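Long-range contacts in 5-carboxymethyl-2-hydroxymuconate semialdehyde dehydrogenase (Thermus thermophilus, PDB 2D4E), which probably catalyses the NAD-dependent oxidation of 5-carboxymethyl-2-hydroxymuconate semialdehyde to the corresponding carboxylic acid, as a member of the aldehyde dehydrogenase family: residues Thr192-Pro197 with Val221-Gln226; Ser276-Phe281 with Ser309-Glu314; Ala368-Gly373 with Leu393-Val398. All coordinates share one frame; numbering follows the deposited sequence.

Interaction 1. Residues Thr192-Pro197 with Val221-Gln226; sequences TVVLKP and VFNLVQ. With NAD (nicotinamide-adenine-dinucleotide), chain K.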
loop_
_atom_site.group_PDB
_atom_site.type_symbol
_atom_site.label_atom_id
_atom_site.label_comp_id
_atom_site.label_asym_id
_atom_site.label_seq_id
_atom_site.Cartn_x
_atom_site.Cartn_y
_atom_site.Cartn_z
ATOM N N THR C 192 12.575 6.147 -22.545
ATOM C CA THR C 192 12.511 6.659 -23.913
ATOM C C THR C 192 11.752 5.607 -24.718
ATOM O O THR C 192 11.584 4.471 -24.260
ATOM C CB THR C 192 13.917 6.891 -24.513
ATOM O OG1 THR C 192 14.696 5.697 -24.396
ATOM C CG2 THR C 192 14.618 8.030 -23.783
ATOM N N VAL C 193 11.324 5.968 -25.921
ATOM C CA VAL C 193 10.507 5.065 -26.719
ATOM C C VAL C 193 10.811 4.899 -28.207
ATOM O O VAL C 193 11.272 5.822 -28.877
ATOM C CB VAL C 193 9.029 5.509 -26.595
ATOM C CG1 VAL C 193 8.135 4.670 -27.493
ATOM C CG2 VAL C 193 8.593 5.436 -25.135
ATOM N N VAL C 194 10.543 3.696 -28.704
ATOM C CA VAL C 194 10.670 3.380 -30.117
ATOM C C VAL C 194 9.389 2.615 -30.455
ATOM O O VAL C 194 9.218 1.462 -30.052
ATOM C CB VAL C 194 11.881 2.478 -30.446
ATOM C CG1 VAL C 194 11.840 2.110 -31.925
ATOM C CG2 VAL C 194 13.192 3.195 -30.127
ATOM N N LEU C 195 8.488 3.266 -31.179
ATOM C CA LEU C 195 7.219 2.658 -31.565
ATOM C C LEU C 195 7.274 1.990 -32.940
ATOM O O LEU C 195 7.822 2.553 -33.891
ATOM C CB LEU C 195 6.120 3.725 -31.561
ATOM C CG LEU C 195 4.742 3.361 -32.117
ATOM C CD1 LEU C 195 4.065 2.349 -31.203
ATOM C CD2 LEU C 195 3.892 4.615 -32.236
ATOM N N LYS C 196 6.715 0.783 -33.030
ATOM C CA LYS C 196 6.655 0.035 -34.291
ATOM C C LYS C 196 5.188 -0.378 -34.428
ATOM O O LYS C 196 4.773 -1.418 -33.921
ATOM C CB LYS C 196 7.551 -1.214 -34.239
ATOM C CG LYS C 196 8.143 -1.628 -35.588
ATOM C CD LYS C 196 7.078 -1.825 -36.680
ATOM C CE LYS C 196 6.220 -3.063 -36.426
ATOM N NZ LYS C 196 5.086 -3.197 -37.391
ATOM N N PRO C 197 4.381 0.447 -35.109
ATOM C CA PRO C 197 2.950 0.189 -35.310
ATOM C C PRO C 197 2.593 -0.825 -36.389
ATOM O O PRO C 197 3.362 -1.067 -37.320
ATOM C CB PRO C 197 2.411 1.572 -35.634
ATOM C CG PRO C 197 3.523 2.135 -36.484
ATOM C CD PRO C 197 4.768 1.741 -35.703
ATOM N N VAL C 221 13.809 11.061 -27.460
ATOM C CA VAL C 221 12.913 10.544 -26.437
ATOM C C VAL C 221 11.835 9.654 -27.053
ATOM O O VAL C 221 11.527 8.593 -26.517
ATOM C CB VAL C 221 12.273 11.690 -25.635
ATOM C CG1 VAL C 221 11.220 11.143 -24.676
ATOM C CG2 VAL C 221 13.363 12.425 -24.853
ATOM N N PHE C 222 11.267 10.086 -28.176
ATOM C CA PHE C 222 10.256 9.286 -28.865
ATOM C C PHE C 222 10.642 9.061 -30.326
ATOM O O PHE C 222 10.863 10.012 -31.080
ATOM C CB PHE C 222 8.876 9.945 -28.794
ATOM C CG PHE C 222 7.823 9.219 -29.591
ATOM C CD1 PHE C 222 7.570 9.566 -30.917
ATOM C CD2 PHE C 222 7.118 8.153 -29.031
ATOM C CE1 PHE C 222 6.631 8.863 -31.675
ATOM C CE2 PHE C 222 6.177 7.442 -29.780
ATOM C CZ PHE C 222 5.933 7.799 -31.106
ATOM N N ASN C 223 10.718 7.795 -30.719
ATOM C CA ASN C 223 11.086 7.428 -32.082
ATOM C C ASN C 223 10.048 6.512 -32.696
ATOM O O ASN C 223 9.403 5.725 -32.000
ATOM C CB ASN C 223 12.433 6.722 -32.084
ATOM C CG ASN C 223 13.496 7.528 -31.392
ATOM O OD1 ASN C 223 14.210 8.309 -32.024
ATOM N ND2 ASN C 223 13.591 7.372 -30.077
ATOM N N LEU C 224 9.908 6.610 -34.012
ATOM C CA LEU C 224 8.945 5.809 -34.744
ATOM C C LEU C 224 9.567 5.152 -35.963
ATOM O O LEU C 224 10.288 5.795 -36.731
ATOM C CB LEU C 224 7.782 6.692 -35.190
ATOM C CG LEU C 224 6.932 6.154 -36.343
ATOM C CD1 LEU C 224 6.191 4.902 -35.892
ATOM C CD2 LEU C 224 5.960 7.229 -36.800
ATOM N N VAL C 225 9.295 3.864 -36.131
ATOM C CA VAL C 225 9.793 3.128 -37.284
ATOM C C VAL C 225 8.631 2.345 -37.886
ATOM O O VAL C 225 8.086 1.445 -37.252
ATOM C CB VAL C 225 10.918 2.140 -36.904
ATOM C CG1 VAL C 225 11.416 1.432 -38.154
ATOM C CG2 VAL C 225 12.069 2.880 -36.235
ATOM N N GLN C 226 8.243 2.713 -39.103
ATOM C CA GLN C 226 7.152 2.044 -39.798
ATOM C C GLN C 226 7.713 0.803 -40.474
ATOM O O GLN C 226 8.886 0.770 -40.850
ATOM C CB GLN C 226 6.548 2.971 -40.855
ATOM C CG GLN C 226 5.942 4.240 -40.304
ATOM C CD GLN C 226 4.549 4.030 -39.742
ATOM O OE1 GLN C 226 4.109 2.898 -39.548
ATOM N NE2 GLN C 226 3.852 5.126 -39.470
HETATM P PA NAD K . -0.031 -9.140 -34.856
HETATM O O1A NAD K . 0.443 -9.830 -36.051
HETATM O O2A NAD K . 0.456 -9.774 -33.619
HETATM O O5B NAD K . 0.416 -7.582 -34.778
HETATM C C5B NAD K . 0.898 -6.896 -33.575
HETATM C C4B NAD K . 2.239 -6.274 -33.899
HETATM O O4B NAD K . 3.136 -7.400 -34.018
HETATM C C3B NAD K . 2.316 -5.565 -35.281
HETATM O O3B NAD K . 2.798 -4.213 -35.132
HETATM C C2B NAD K . 3.254 -6.485 -36.078
HETATM O O2B NAD K . 4.035 -5.781 -37.070
HETATM C C1B NAD K . 4.087 -7.106 -34.975
HETATM N N9A NAD K . 4.708 -8.352 -35.382
HETATM C C8A NAD K . 4.194 -9.385 -36.144
HETATM N N7A NAD K . 5.062 -10.406 -36.334
HETATM C C5A NAD K . 6.194 -9.978 -35.640
HETATM C C6A NAD K . 7.487 -10.593 -35.439
HETATM N N6A NAD K . 7.817 -11.782 -35.948
HETATM N N1A NAD K . 8.399 -9.876 -34.678
HETATM C C2A NAD K . 8.050 -8.636 -34.152
HETATM N N3A NAD K . 6.896 -7.997 -34.286
HETATM C C4A NAD K . 5.997 -8.715 -35.041
HETATM O O3 NAD K . -1.551 -9.108 -34.928
HETATM P PN NAD K . -2.727 -8.048 -35.023
HETATM O O1N NAD K . -3.533 -8.457 -36.191
HETATM O O2N NAD K . -2.155 -6.692 -35.066
HETATM O O5D NAD K . -3.382 -8.535 -33.707
HETATM C C5D NAD K . -4.724 -8.400 -33.306
HETATM C C4D NAD K . -4.570 -9.156 -32.024
HETATM O O4D NAD K . -4.158 -8.301 -30.934
HETATM C C3D NAD K . -5.758 -9.995 -31.574
HETATM O O3D NAD K . -5.391 -11.349 -31.242
HETATM C C2D NAD K . -6.265 -9.173 -30.390
HETATM O O2D NAD K . -6.998 -10.005 -29.467
HETATM C C1D NAD K . -4.977 -8.601 -29.843
HETATM N N1N NAD K . -5.177 -7.408 -29.003
HETATM C C2N NAD K . -4.999 -7.667 -27.653
HETATM C C3N NAD K . -5.186 -6.594 -26.793
HETATM C C7N NAD K . -5.043 -6.747 -25.286
HETATM O O7N NAD K . -5.215 -5.765 -24.586
HETATM N N7N NAD K . -4.743 -7.945 -24.754
HETATM C C4N NAD K . -5.555 -5.263 -27.295
HETATM C C5N NAD K . -5.701 -5.151 -28.708
HETATM C C6N NAD K . -5.533 -6.162 -29.614
HETATM O O HOH W 1 4.183 0.098 -39.944
#

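Interaction 2. Residues Ser276-Phe281 with Ser309-Glu314; sequences SPALVF and SRLLVE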
loop_
_atom_site.group_PDB
_atom_site.type_symbol
_atom_site.label_atom_id
_atom_site.label_comp_id
_atom_site.label_asym_id
_atom_site.label_seq_id
_atom_site.Cartn_x
_atom_site.Cartn_y
_atom_site.Cartn_z
ATOM N N SER C 276 -12.949 -14.319 -24.783
ATOM C CA SER C 276 -13.718 -14.011 -23.588
ATOM C C SER C 276 -15.171 -14.461 -23.645
ATOM O O SER C 276 -15.866 -14.234 -24.627
ATOM C CB SER C 276 -13.640 -12.507 -23.314
ATOM O OG SER C 276 -12.288 -12.083 -23.290
ATOM N N PRO C 277 -15.650 -15.105 -22.571
ATOM C CA PRO C 277 -17.036 -15.573 -22.545
ATOM C C PRO C 277 -18.007 -14.650 -21.819
ATOM O O PRO C 277 -17.617 -13.870 -20.946
ATOM C CB PRO C 277 -16.916 -16.911 -21.838
ATOM C CG PRO C 277 -15.915 -16.575 -20.747
ATOM C CD PRO C 277 -14.870 -15.715 -21.476
ATOM N N ALA C 278 -19.274 -14.733 -22.211
ATOM C CA ALA C 278 -20.339 -13.980 -21.561
ATOM C C ALA C 278 -21.285 -15.068 -21.056
ATOM O O ALA C 278 -21.772 -15.874 -21.849
ATOM C CB ALA C 278 -21.056 -13.078 -22.557
ATOM N N LEU C 279 -21.515 -15.122 -19.747
ATOM C CA LEU C 279 -22.416 -16.126 -19.183
ATOM C C LEU C 279 -23.718 -15.457 -18.760
ATOM O O LEU C 279 -23.723 -14.557 -17.917
ATOM C CB LEU C 279 -21.811 -16.821 -17.953
ATOM C CG LEU C 279 -20.316 -17.030 -17.728
ATOM C CD1 LEU C 279 -20.156 -18.079 -16.632
ATOM C CD2 LEU C 279 -19.609 -17.463 -18.982
ATOM N N VAL C 280 -24.823 -15.903 -19.343
ATOM C CA VAL C 280 -26.116 -15.328 -19.015
ATOM C C VAL C 280 -26.978 -16.345 -18.297
ATOM O O VAL C 280 -27.303 -17.402 -18.849
ATOM C CB VAL C 280 -26.852 -14.853 -20.278
ATOM C CG1 VAL C 280 -28.183 -14.213 -19.892
ATOM C CG2 VAL C 280 -25.981 -13.849 -21.039
ATOM N N PHE C 281 -27.336 -16.026 -17.059
ATOM C CA PHE C 281 -28.177 -16.903 -16.250
ATOM C C PHE C 281 -29.640 -16.482 -16.346
ATOM O O PHE C 281 -29.952 -15.304 -16.558
ATOM C CB PHE C 281 -27.714 -16.878 -14.796
ATOM C CG PHE C 281 -26.428 -17.614 -14.563
ATOM C CD1 PHE C 281 -26.437 -18.964 -14.218
ATOM C CD2 PHE C 281 -25.202 -16.966 -14.719
ATOM C CE1 PHE C 281 -25.241 -19.662 -14.032
ATOM C CE2 PHE C 281 -23.999 -17.652 -14.537
ATOM C CZ PHE C 281 -24.020 -19.006 -14.192
ATOM N N SER C 309 -16.815 -13.268 -27.633
ATOM C CA SER C 309 -17.044 -14.124 -28.790
ATOM C C SER C 309 -17.736 -15.448 -28.465
ATOM O O SER C 309 -18.171 -16.170 -29.364
ATOM C CB SER C 309 -15.716 -14.375 -29.507
ATOM O OG SER C 309 -14.705 -14.718 -28.578
ATOM N N ARG C 310 -17.823 -15.774 -27.183
ATOM C CA ARG C 310 -18.511 -16.984 -26.763
ATOM C C ARG C 310 -19.641 -16.557 -25.838
ATOM O O ARG C 310 -19.422 -15.838 -24.866
ATOM C CB ARG C 310 -17.574 -17.943 -26.026
ATOM C CG ARG C 310 -16.663 -18.764 -26.916
ATOM C CD ARG C 310 -15.885 -19.759 -26.060
ATOM N NE ARG C 310 -15.071 -19.087 -25.043
ATOM C CZ ARG C 310 -14.795 -19.593 -23.844
ATOM N NH1 ARG C 310 -15.269 -20.785 -23.491
ATOM N NH2 ARG C 310 -14.038 -18.911 -22.995
ATOM N N LEU C 311 -20.854 -16.981 -26.168
ATOM C CA LEU C 311 -22.027 -16.651 -25.374
ATOM C C LEU C 311 -22.571 -17.919 -24.720
ATOM O O LEU C 311 -23.119 -18.786 -25.397
ATOM C CB LEU C 311 -23.106 -16.031 -26.268
ATOM C CG LEU C 311 -24.468 -15.803 -25.608
ATOM C CD1 LEU C 311 -24.297 -14.887 -24.399
ATOM C CD2 LEU C 311 -25.444 -15.203 -26.614
ATOM N N LEU C 312 -22.409 -18.027 -23.406
ATOM C CA LEU C 312 -22.890 -19.188 -22.665
ATOM C C LEU C 312 -24.223 -18.825 -22.034
ATOM O O LEU C 312 -24.296 -17.926 -21.200
ATOM C CB LEU C 312 -21.876 -19.582 -21.587
ATOM C CG LEU C 312 -20.628 -20.282 -22.136
ATOM C CD1 LEU C 312 -19.463 -20.187 -21.147
ATOM C CD2 LEU C 312 -20.976 -21.733 -22.422
ATOM N N VAL C 313 -25.279 -19.526 -22.435
ATOM C CA VAL C 313 -26.611 -19.245 -21.928
ATOM C C VAL C 313 -27.232 -20.460 -21.252
ATOM O O VAL C 313 -27.198 -21.565 -21.791
ATOM C CB VAL C 313 -27.534 -18.776 -23.073
ATOM C CG1 VAL C 313 -28.892 -18.366 -22.521
ATOM C CG2 VAL C 313 -26.878 -17.621 -23.825
ATOM N N GLU C 314 -27.789 -20.251 -20.065
ATOM C CA GLU C 314 -28.420 -21.336 -19.320
ATOM C C GLU C 314 -29.501 -21.946 -20.215
ATOM O O GLU C 314 -30.280 -21.226 -20.842
ATOM C CB GLU C 314 -29.028 -20.797 -18.025
ATOM C CG GLU C 314 -29.407 -21.870 -17.017
ATOM C CD GLU C 314 -29.771 -21.290 -15.658
ATOM O OE1 GLU C 314 -29.697 -20.048 -15.485
ATOM O OE2 GLU C 314 -30.126 -22.081 -14.757
#

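Interaction 3. Residues Ala368-Gly373 with Leu393-Val398; sequences ARLLVG and LPTVFV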
loop_
_atom_site.group_PDB
_atom_site.type_symbol
_atom_site.label_atom_id
_atom_site.label_comp_id
_atom_site.label_asym_id
_atom_site.label_seq_id
_atom_site.Cartn_x
_atom_site.Cartn_y
_atom_site.Cartn_z
ATOM N N ALA C 368 -21.598 -26.640 -36.539
ATOM C CA ALA C 368 -22.191 -25.476 -35.892
ATOM C C ALA C 368 -23.383 -25.009 -36.718
ATOM O O ALA C 368 -23.336 -25.033 -37.946
ATOM C CB ALA C 368 -21.161 -24.358 -35.767
ATOM N N ARG C 369 -24.452 -24.599 -36.040
ATOM C CA ARG C 369 -25.659 -24.122 -36.713
ATOM C C ARG C 369 -25.580 -22.624 -36.987
ATOM O O ARG C 369 -25.578 -21.813 -36.063
ATOM C CB ARG C 369 -26.894 -24.394 -35.854
ATOM C CG ARG C 369 -27.205 -25.858 -35.619
ATOM C CD ARG C 369 -28.201 -25.995 -34.476
ATOM N NE ARG C 369 -29.317 -25.070 -34.641
ATOM C CZ ARG C 369 -30.022 -24.565 -33.634
ATOM N NH1 ARG C 369 -29.725 -24.897 -32.385
ATOM N NH2 ARG C 369 -31.013 -23.715 -33.875
ATOM N N LEU C 370 -25.519 -22.262 -38.263
ATOM C CA LEU C 370 -25.455 -20.861 -38.653
ATOM C C LEU C 370 -26.862 -20.277 -38.623
ATOM O O LEU C 370 -27.715 -20.667 -39.416
ATOM C CB LEU C 370 -24.869 -20.736 -40.060
ATOM C CG LEU C 370 -24.802 -19.309 -40.602
ATOM C CD1 LEU C 370 -24.020 -18.428 -39.627
ATOM C CD2 LEU C 370 -24.151 -19.318 -41.975
ATOM N N LEU C 371 -27.099 -19.339 -37.712
ATOM C CA LEU C 371 -28.419 -18.723 -37.580
ATOM C C LEU C 371 -28.571 -17.407 -38.345
ATOM O O LEU C 371 -29.687 -17.000 -38.680
ATOM C CB LEU C 371 -28.739 -18.497 -36.101
ATOM C CG LEU C 371 -28.646 -19.722 -35.182
ATOM C CD1 LEU C 371 -29.078 -19.318 -33.787
ATOM C CD2 LEU C 371 -29.535 -20.851 -35.693
ATOM N N VAL C 372 -27.458 -16.736 -38.618
ATOM C CA VAL C 372 -27.510 -15.477 -39.351
ATOM C C VAL C 372 -26.113 -15.044 -39.800
ATOM O O VAL C 372 -25.116 -15.382 -39.162
ATOM C CB VAL C 372 -28.169 -14.366 -38.482
ATOM C CG1 VAL C 372 -27.367 -14.144 -37.209
ATOM C CG2 VAL C 372 -28.300 -13.078 -39.282
ATOM N N GLY C 373 -26.049 -14.315 -40.911
ATOM C CA GLY C 373 -24.772 -13.856 -41.436
ATOM C C GLY C 373 -23.983 -14.979 -42.085
ATOM O O GLY C 373 -24.528 -15.757 -42.866
ATOM N N LEU C 393 -21.114 -9.714 -42.717
ATOM C CA LEU C 393 -22.374 -9.597 -42.003
ATOM C C LEU C 393 -22.202 -10.096 -40.570
ATOM O O LEU C 393 -21.489 -11.076 -40.323
ATOM C CB LEU C 393 -23.459 -10.422 -42.695
ATOM C CG LEU C 393 -23.974 -9.999 -44.069
ATOM C CD1 LEU C 393 -24.829 -11.123 -44.641
ATOM C CD2 LEU C 393 -24.784 -8.712 -43.948
ATOM N N PRO C 394 -22.822 -9.407 -39.598
ATOM C CA PRO C 394 -22.693 -9.876 -38.217
ATOM C C PRO C 394 -23.151 -11.338 -38.257
ATOM O O PRO C 394 -24.190 -11.655 -38.841
ATOM C CB PRO C 394 -23.648 -8.957 -37.473
ATOM C CG PRO C 394 -23.424 -7.645 -38.183
ATOM C CD PRO C 394 -23.425 -8.057 -39.645
ATOM N N THR C 395 -22.371 -12.220 -37.644
ATOM C CA THR C 395 -22.640 -13.656 -37.674
ATOM C C THR C 395 -22.855 -14.324 -36.314
ATOM O O THR C 395 -22.145 -14.040 -35.354
ATOM C CB THR C 395 -21.469 -14.362 -38.404
ATOM O OG1 THR C 395 -21.299 -13.766 -39.697
ATOM C CG2 THR C 395 -21.733 -15.863 -38.566
ATOM N N VAL C 396 -23.835 -15.221 -36.248
ATOM C CA VAL C 396 -24.144 -15.949 -35.020
ATOM C C VAL C 396 -24.294 -17.441 -35.290
ATOM O O VAL C 396 -25.050 -17.847 -36.177
ATOM C CB VAL C 396 -25.476 -15.477 -34.367
ATOM C CG1 VAL C 396 -25.732 -16.274 -33.091
ATOM C CG2 VAL C 396 -25.431 -13.998 -34.060
ATOM N N PHE C 397 -23.575 -18.245 -34.512
ATOM C CA PHE C 397 -23.617 -19.704 -34.609
ATOM C C PHE C 397 -24.099 -20.262 -33.280
ATOM O O PHE C 397 -24.000 -19.604 -32.251
ATOM C CB PHE C 397 -22.223 -20.311 -34.804
ATOM C CG PHE C 397 -21.720 -20.310 -36.213
ATOM C CD1 PHE C 397 -20.765 -19.375 -36.620
ATOM C CD2 PHE C 397 -22.120 -21.299 -37.109
ATOM C CE1 PHE C 397 -20.208 -19.432 -37.899
ATOM C CE2 PHE C 397 -21.571 -21.367 -38.392
ATOM C CZ PHE C 397 -20.609 -20.434 -38.789
ATOM N N VAL C 398 -24.611 -21.485 -33.312
ATOM C CA VAL C 398 -24.992 -22.183 -32.095
ATOM C C VAL C 398 -24.063 -23.382 -32.199
ATOM O O VAL C 398 -24.077 -24.090 -33.205
ATOM C CB VAL C 398 -26.446 -22.672 -32.099
ATOM C CG1 VAL C 398 -26.635 -23.699 -30.995
ATOM C CG2 VAL C 398 -27.387 -21.501 -31.866
#

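Interaction 1. Residues Thr192-Pro197 with Val221-Gln226
Lys196 lays its aliphatic chain along the carbonyl of Val225 before turning to the cofactor, a worked example of a strand end carrying a charge into a nucleotide pocket. Lys196 CB lies 4.1 Å from Val225 O. Lys196 CG closes to 3.5 Å from Val225 O, and Lys196 CD passes just as near. Bends at chi2 (-54°) and chi3 (-70°) then swing the chain away, CE comes beside the adenosine ribose of NAD, and the tip ends there: Lys196 NZ donates to NAD O2B at 2.8 Å and, weakly, to NAD O3B. The ammonium is also tied back to its own strand end, since Lys196 NZ donates to Pro197 O at 2.7 Å from above the carbonyl plane; a further bond links it to Gly227 O, which would help to fix the direction of the tip.

Behind this tip the two strands run parallel at 24°. Val193 O is gripped twice, by Asn223 N at 2.8 Å and by the amide Asn223 ND2 at 3.0 Å, from opposite faces of the carbonyl plane. Asn223 ND2 has a second acceptor in Gly220 O. On the other face of the sheet Leu195 CD2 meets the Phe222 ring at its edge, 3.9 Å from Phe222 CZ, while Val193 CG1 approaches that ring obliquely. Farther along, Pro197 CD presses tightly on Leu224 CD1 at 3.5 Å.

The pair belongs to a Rossmann-type beta-alpha-beta crossover through helix 203-214. That helix and helix 175-188 cover the Phe222 and Leu195 face, helix 63-80 covers Val194 and Asn223, and strand 166-169 flanks strand 193-196.

Interaction 2. Residues Ser276-Phe281 with Ser309-Glu314
Ala278 and Leu312 lock two parallel strands, 17° apart, into an alternating ladder. Ala278 N donates to Arg310 O, Leu312 N returns to Ala278 O at 2.7 Å, Val280 N reaches Leu312 O, and Glu314 N closes the series on Val280 O; all four donors approach nearly end-on to the carbonyls.

On the face carrying Pro277 and Leu279, side chains lie side by side with their partners. Pro277 CB sits over one face of the Arg310 guanidinium, toward its rim, and Pro277 CD is 3.6 Å from Arg310 NH2. Bonds from the guanidinium to Asn401 OD1 and to the carbonyls of Lys275, Lys429 and Ala430 probably fix its orientation beside the proline. Next along, Leu279 CD2 and Leu312 CD1 pack tightly at 3.5 Å. Through the other face, Leu311 CD1 reaches Val280 CG2 at 3.9 Å and also touches Ala278 CB.

These strands form a beta-alpha-beta unit through helix 286-298, which packs with helix 315-331 on the Ala278 and Leu311 face. Strand 414-420 borders strand 310-314, and strand 438-442 borders strand 277-280, so the pair lies in the interior of the mixed sheet.

Interaction 3. Residues Ala368-Gly373 with Leu393-Val398
Leu370 turns CG anti to its backbone N (chi1 178°), whereas Phe397 sets CG anti to the carbonyl carbon (chi1 -83°). The two side chains thereby converge, and Leu370 CD1 stands 4.0 Å from the Phe397 ring centroid, over the middle of one face, in a CH-pi contact. Ala368 CB comes obliquely to the same ring, 3.5 Å from Phe397 CD2.

Strand 369-372, outermost in the mixed sheet within this chain, pairs antiparallel with strand 395-398 inside it. Arg369 and Val398 form a hydrogen-bonded pair, linked by both N-H groups, followed by the non-hydrogen-bonded pair Leu370 with Phe397. Between Leu370 and Val372 a beta bulge shifts the register by one residue: Leu371 N donates to Val396 O at 3.0 Å, but Val396 N turns to Val372 O at 3.2 Å. At the bulge the CB of Leu371 points toward the partner strand, and Leu371 CD1 packs tightly on Val398 CG2 at 3.4 Å. The Arg369 side chain runs alongside Val398, one face of its guanidinium over the isopropyl group toward the rim, with Arg369 NH1 3.6 Å from Val398 CG1. Beyond the bulge, Thr395 OG1 donates to Leu393 O at 2.8 Å and accepts from Gly374 N.

Chemically, then, this edge relies on backbone bonds for pairing and on apolar contact for its faces; across the two strands even the charged arginine contributes its flat surface instead of an ion pair.

In the fold
The three contacts sample two sheets of one enzyme, one of which carries part of the NAD pocket directly. Interaction 1 lies in a parallel sheet and contributes Lys196 and Pro197 to that pocket. Interactions 2 and 3 occupy a second, mixed sheet across the chain's centre, about 39 and 41 Å from interaction 1 between centres. Within that sheet strand 414-420 separates them, leaving their centres about 15 Å apart and their nearest atoms about 7 Å apart. Interaction 2 comes nearer to the cofactor at one end, the Ser276 side chain lying about 8 Å from NAD, whereas interaction 3 forms an outer margin of the sheet. All three follow in series along the chain.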